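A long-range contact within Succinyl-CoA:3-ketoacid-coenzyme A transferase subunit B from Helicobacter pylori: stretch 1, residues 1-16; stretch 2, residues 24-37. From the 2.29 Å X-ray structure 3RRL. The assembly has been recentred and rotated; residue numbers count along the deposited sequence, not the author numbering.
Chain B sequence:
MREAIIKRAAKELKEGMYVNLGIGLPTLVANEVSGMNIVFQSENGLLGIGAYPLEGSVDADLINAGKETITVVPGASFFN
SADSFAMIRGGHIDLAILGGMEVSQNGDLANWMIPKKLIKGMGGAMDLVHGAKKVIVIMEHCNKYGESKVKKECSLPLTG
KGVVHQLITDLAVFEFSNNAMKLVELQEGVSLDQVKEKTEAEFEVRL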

# COMPACT_ATOMS: atom_id res chain seq x y z
N MSE B 1 -8.82 -12.95 40.58
CA MSE B 1 -9.48 -13.31 39.33
C MSE B 1 -8.66 -12.85 38.12
O MSE B 1 -7.97 -13.64 37.48
CB MSE B 1 -10.88 -12.70 39.27
CG MSE B 1 -11.76 -13.19 38.12
SE MSE B 1 -12.89 -14.68 38.66
CE MSE B 1 -14.20 -14.65 37.22
N ARG B 2 -8.72 -11.56 37.83
CA ARG B 2 -7.97 -11.04 36.71
C ARG B 2 -6.47 -11.09 36.97
O ARG B 2 -5.68 -11.38 36.07
CB ARG B 2 -8.41 -9.62 36.36
CG ARG B 2 -9.85 -9.57 35.85
CD ARG B 2 -10.16 -8.23 35.23
NE ARG B 2 -11.55 -8.14 34.79
CZ ARG B 2 -12.09 -7.07 34.23
NH1 ARG B 2 -13.36 -7.08 33.86
NH2 ARG B 2 -11.35 -5.98 34.03
N GLU B 3 -6.07 -10.85 38.22
CA GLU B 3 -4.66 -10.85 38.56
C GLU B 3 -3.95 -12.12 38.07
O GLU B 3 -2.94 -12.04 37.37
CB GLU B 3 -4.46 -10.67 40.07
CG GLU B 3 -3.00 -10.61 40.48
CD GLU B 3 -2.81 -10.27 41.94
OE1 GLU B 3 -3.82 -10.09 42.67
OE2 GLU B 3 -1.64 -10.17 42.37
N ALA B 4 -4.48 -13.28 38.43
CA ALA B 4 -3.85 -14.54 38.03
C ALA B 4 -3.81 -14.69 36.51
O ALA B 4 -2.89 -15.29 35.95
CB ALA B 4 -4.56 -15.73 38.68
N ILE B 5 -4.81 -14.13 35.83
CA ILE B 5 -4.87 -14.18 34.38
C ILE B 5 -3.78 -13.31 33.77
O ILE B 5 -3.02 -13.75 32.90
CB ILE B 5 -6.23 -13.66 33.87
CG1 ILE B 5 -7.37 -14.52 34.41
CG2 ILE B 5 -6.24 -13.62 32.37
CD1 ILE B 5 -8.76 -14.01 34.04
N ILE B 6 -3.71 -12.07 34.24
CA ILE B 6 -2.80 -11.08 33.69
C ILE B 6 -1.35 -11.49 33.89
O ILE B 6 -0.57 -11.55 32.94
CB ILE B 6 -3.07 -9.70 34.31
CG1 ILE B 6 -4.38 -9.14 33.75
CG2 ILE B 6 -1.91 -8.74 34.05
CD1 ILE B 6 -5.00 -8.06 34.60
N LYS B 7 -0.99 -11.78 35.14
CA LYS B 7 0.36 -12.22 35.47
C LYS B 7 0.80 -13.48 34.71
O LYS B 7 1.97 -13.61 34.37
CB LYS B 7 0.51 -12.38 36.98
CG LYS B 7 0.48 -11.04 37.70
CD LYS B 7 0.87 -11.12 39.16
CE LYS B 7 0.88 -9.73 39.78
NZ LYS B 7 1.19 -9.74 41.24
N ARG B 8 -0.13 -14.38 34.44
CA ARG B 8 0.21 -15.59 33.68
C ARG B 8 0.39 -15.24 32.21
O ARG B 8 1.29 -15.74 31.54
CB ARG B 8 -0.85 -16.68 33.86
CG ARG B 8 -0.60 -17.94 33.03
CD ARG B 8 0.78 -18.54 33.28
NE ARG B 8 1.07 -19.66 32.39
CZ ARG B 8 1.50 -19.53 31.13
NH1 ARG B 8 1.72 -20.60 30.39
NH2 ARG B 8 1.71 -18.32 30.62
N ALA B 9 -0.47 -14.35 31.71
CA ALA B 9 -0.34 -13.86 30.34
C ALA B 9 0.99 -13.15 30.12
O ALA B 9 1.59 -13.26 29.05
CB ALA B 9 -1.49 -12.92 30.01
N ALA B 10 1.46 -12.43 31.13
CA ALA B 10 2.71 -11.68 31.02
C ALA B 10 3.90 -12.59 30.74
O ALA B 10 4.87 -12.19 30.10
CB ALA B 10 2.96 -10.86 32.27
N LYS B 11 3.82 -13.82 31.23
CA LYS B 11 4.89 -14.78 31.04
C LYS B 11 5.09 -15.14 29.58
O LYS B 11 6.15 -15.65 29.19
CB LYS B 11 4.63 -16.03 31.88
CG LYS B 11 4.67 -15.79 33.38
CD LYS B 11 4.53 -17.10 34.16
CE LYS B 11 4.98 -16.93 35.60
NZ LYS B 11 4.20 -15.89 36.33
N GLU B 12 4.07 -14.88 28.76
CA GLU B 12 4.15 -15.18 27.33
C GLU B 12 4.93 -14.13 26.54
O GLU B 12 5.30 -14.35 25.37
CB GLU B 12 2.75 -15.37 26.74
CG GLU B 12 1.97 -16.51 27.39
CD GLU B 12 2.59 -17.86 27.10
OE1 GLU B 12 2.94 -18.11 25.92
OE2 GLU B 12 2.74 -18.67 28.04
N LEU B 13 5.19 -12.99 27.16
CA LEU B 13 5.94 -11.93 26.49
C LEU B 13 7.44 -12.18 26.59
O LEU B 13 7.97 -12.38 27.68
CB LEU B 13 5.59 -10.56 27.06
CG LEU B 13 4.12 -10.17 26.94
CD1 LEU B 13 3.94 -8.72 27.31
CD2 LEU B 13 3.66 -10.40 25.53
N LYS B 14 8.10 -12.18 25.45
CA LYS B 14 9.53 -12.49 25.37
C LYS B 14 10.31 -11.35 24.73
O LYS B 14 9.79 -10.63 23.88
CB LYS B 14 9.75 -13.78 24.57
CG LYS B 14 8.97 -14.99 25.08
CD LYS B 14 9.60 -15.54 26.35
CE LYS B 14 9.10 -16.95 26.66
NZ LYS B 14 9.97 -17.64 27.67
N GLU B 15 11.58 -11.22 25.13
CA GLU B 15 12.46 -10.19 24.60
C GLU B 15 12.49 -10.21 23.07
O GLU B 15 12.66 -11.26 22.46
CB GLU B 15 13.88 -10.40 25.12
CG GLU B 15 14.09 -9.99 26.57
CD GLU B 15 14.48 -8.53 26.71
OE1 GLU B 15 14.81 -7.90 25.69
OE2 GLU B 15 14.47 -8.03 27.85
N GLY B 16 12.31 -9.03 22.47
CA GLY B 16 12.46 -8.89 21.03
C GLY B 16 11.17 -9.10 20.27
O GLY B 16 11.14 -9.02 19.05
N GLY B 24 -9.33 -3.80 26.72
CA GLY B 24 -9.82 -4.57 27.85
C GLY B 24 -8.68 -5.25 28.56
O GLY B 24 -7.60 -4.69 28.69
N LEU B 25 -8.91 -6.48 29.02
CA LEU B 25 -7.92 -7.19 29.82
C LEU B 25 -6.49 -7.10 29.28
O LEU B 25 -5.59 -6.70 30.01
CB LEU B 25 -8.33 -8.66 30.01
CG LEU B 25 -8.97 -8.96 31.37
CD1 LEU B 25 -9.16 -10.45 31.58
CD2 LEU B 25 -8.11 -8.36 32.47
N PRO B 26 -6.29 -7.45 28.00
CA PRO B 26 -4.94 -7.54 27.44
C PRO B 26 -4.08 -6.31 27.70
O PRO B 26 -2.87 -6.45 27.92
CB PRO B 26 -5.19 -7.71 25.94
CG PRO B 26 -6.50 -8.42 25.88
CD PRO B 26 -7.31 -7.83 27.00
N THR B 27 -4.67 -5.12 27.67
CA THR B 27 -3.90 -3.91 27.87
C THR B 27 -3.19 -3.93 29.22
O THR B 27 -2.10 -3.40 29.38
CB THR B 27 -4.77 -2.65 27.77
OG1 THR B 27 -5.84 -2.73 28.72
CG2 THR B 27 -5.35 -2.52 26.37
N LEU B 28 -3.82 -4.57 30.20
CA LEU B 28 -3.24 -4.64 31.53
C LEU B 28 -1.92 -5.40 31.58
O LEU B 28 -1.12 -5.20 32.50
CB LEU B 28 -4.25 -5.22 32.52
CG LEU B 28 -5.39 -4.24 32.80
CD1 LEU B 28 -6.28 -4.73 33.93
CD2 LEU B 28 -4.83 -2.86 33.11
N VAL B 29 -1.70 -6.27 30.59
CA VAL B 29 -0.49 -7.10 30.58
C VAL B 29 0.78 -6.27 30.45
O VAL B 29 1.84 -6.67 30.95
CB VAL B 29 -0.54 -8.19 29.47
CG1 VAL B 29 0.77 -8.96 29.42
CG2 VAL B 29 -1.70 -9.15 29.70
N ALA B 30 0.68 -5.12 29.79
CA ALA B 30 1.83 -4.25 29.61
C ALA B 30 2.42 -3.81 30.96
O ALA B 30 3.62 -3.62 31.08
CB ALA B 30 1.45 -3.03 28.79
N ASN B 31 1.56 -3.66 31.96
CA ASN B 31 2.00 -3.22 33.27
C ASN B 31 2.89 -4.24 34.01
O ASN B 31 3.63 -3.88 34.91
CB ASN B 31 0.81 -2.83 34.14
CG ASN B 31 -0.02 -1.71 33.51
OD1 ASN B 31 0.47 -0.97 32.65
ND2 ASN B 31 -1.27 -1.59 33.93
N GLU B 32 2.81 -5.49 33.61
CA GLU B 32 3.59 -6.54 34.24
C GLU B 32 4.95 -6.72 33.63
O GLU B 32 5.74 -7.54 34.07
CB GLU B 32 2.83 -7.85 34.18
CG GLU B 32 1.43 -7.76 34.74
CD GLU B 32 1.40 -7.38 36.19
OE1 GLU B 32 2.38 -7.67 36.90
OE2 GLU B 32 0.40 -6.80 36.63
N VAL B 33 5.23 -5.97 32.58
CA VAL B 33 6.46 -6.15 31.85
C VAL B 33 7.25 -4.87 31.74
O VAL B 33 7.89 -4.63 30.74
CB VAL B 33 6.19 -6.69 30.45
CG1 VAL B 33 7.47 -7.08 29.79
CG2 VAL B 33 5.28 -7.89 30.53
N SER B 34 7.23 -4.07 32.78
CA SER B 34 7.69 -2.70 32.68
C SER B 34 9.11 -2.56 32.17
O SER B 34 9.36 -1.73 31.30
CB SER B 34 7.58 -2.01 34.04
N GLY B 35 10.05 -3.37 32.62
CA GLY B 35 11.34 -3.23 32.00
C GLY B 35 11.65 -4.42 31.14
O GLY B 35 12.19 -5.41 31.61
N MSE B 36 11.33 -4.32 29.87
CA MSE B 36 11.60 -5.39 28.93
C MSE B 36 11.70 -4.79 27.56
O MSE B 36 10.98 -3.85 27.25
CB MSE B 36 10.48 -6.43 28.97
CG MSE B 36 10.88 -7.78 28.44
SE MSE B 36 9.46 -9.10 28.49
CE MSE B 36 10.54 -10.60 29.06
N ASN B 37 12.54 -5.35 26.71
CA ASN B 37 12.58 -4.81 25.37
C ASN B 37 11.56 -5.55 24.55
O ASN B 37 11.78 -6.67 24.09
CB ASN B 37 13.97 -4.98 24.75

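Read from its N-terminal end, stretch 1 meets stretch 2 first through Arg2, whose side chain lies along Leu25: CD of Arg2 comes within 3.4 Å of Leu25 CD2, and Leu25 CG sits over one face of the guanidinium. The flat, poorly hydrated face of the guanidinium can thus lie against an apolar side chain, while NE is hydrogen-bonded elsewhere in the structure. Ile5 adds only a loose touch, its CD1 4.3 Å from Leu25 CD1.

Ile6 is the anchor of the helix, with more of its surface covered than any other residue here. Its CD1 lies 3.8 Å from Leu25 CD2 and 3.6 Å from Leu28 CB, while CG2 approaches Glu32 CG at 3.5 Å, using the aliphatic part of that acid. Backbones draw close at this point, with 5.6 Å between Ile6 CA and Val29 CA. Lys7 is marginal: its NZ makes a salt bridge with Glu3 OE2 at 3.1 Å, within its own helix.

Small residues then permit close packing. Ala9 CB rests 3.8 Å from Val29 CG2, and Ala10 CA is 3.7 Å from Val29 CG1, so the valine reaches the backbone itself; Ala10 CB also meets Glu32 CB at 3.6 Å.

A type I turn from Ala10 to Leu13 follows, and Leu13 continues the apolar seam, placing CD1 3.8 Å from Val29 CG1 and 3.6 Å from Val33 CG2. Its carbonyl O lies 3.4 Å from CE of Met36, a selenomethionine.

Beyond the turn, hydrogen bonds join the contact, one from backbone to a carboxylate and one between backbones. Glu15 OE2 accepts a weak hydrogen bond from Asn37 N at 3.5 Å, and Gly16 N donates a nearly straight one to Asn37 O at 2.9 Å. Gly16 has phi near 91°, where a CB would jam against the preceding carbonyl. The pattern here is apolar packing from Ile5 to Leu13, then two hydrogen bonds to Asn37, one of them weak.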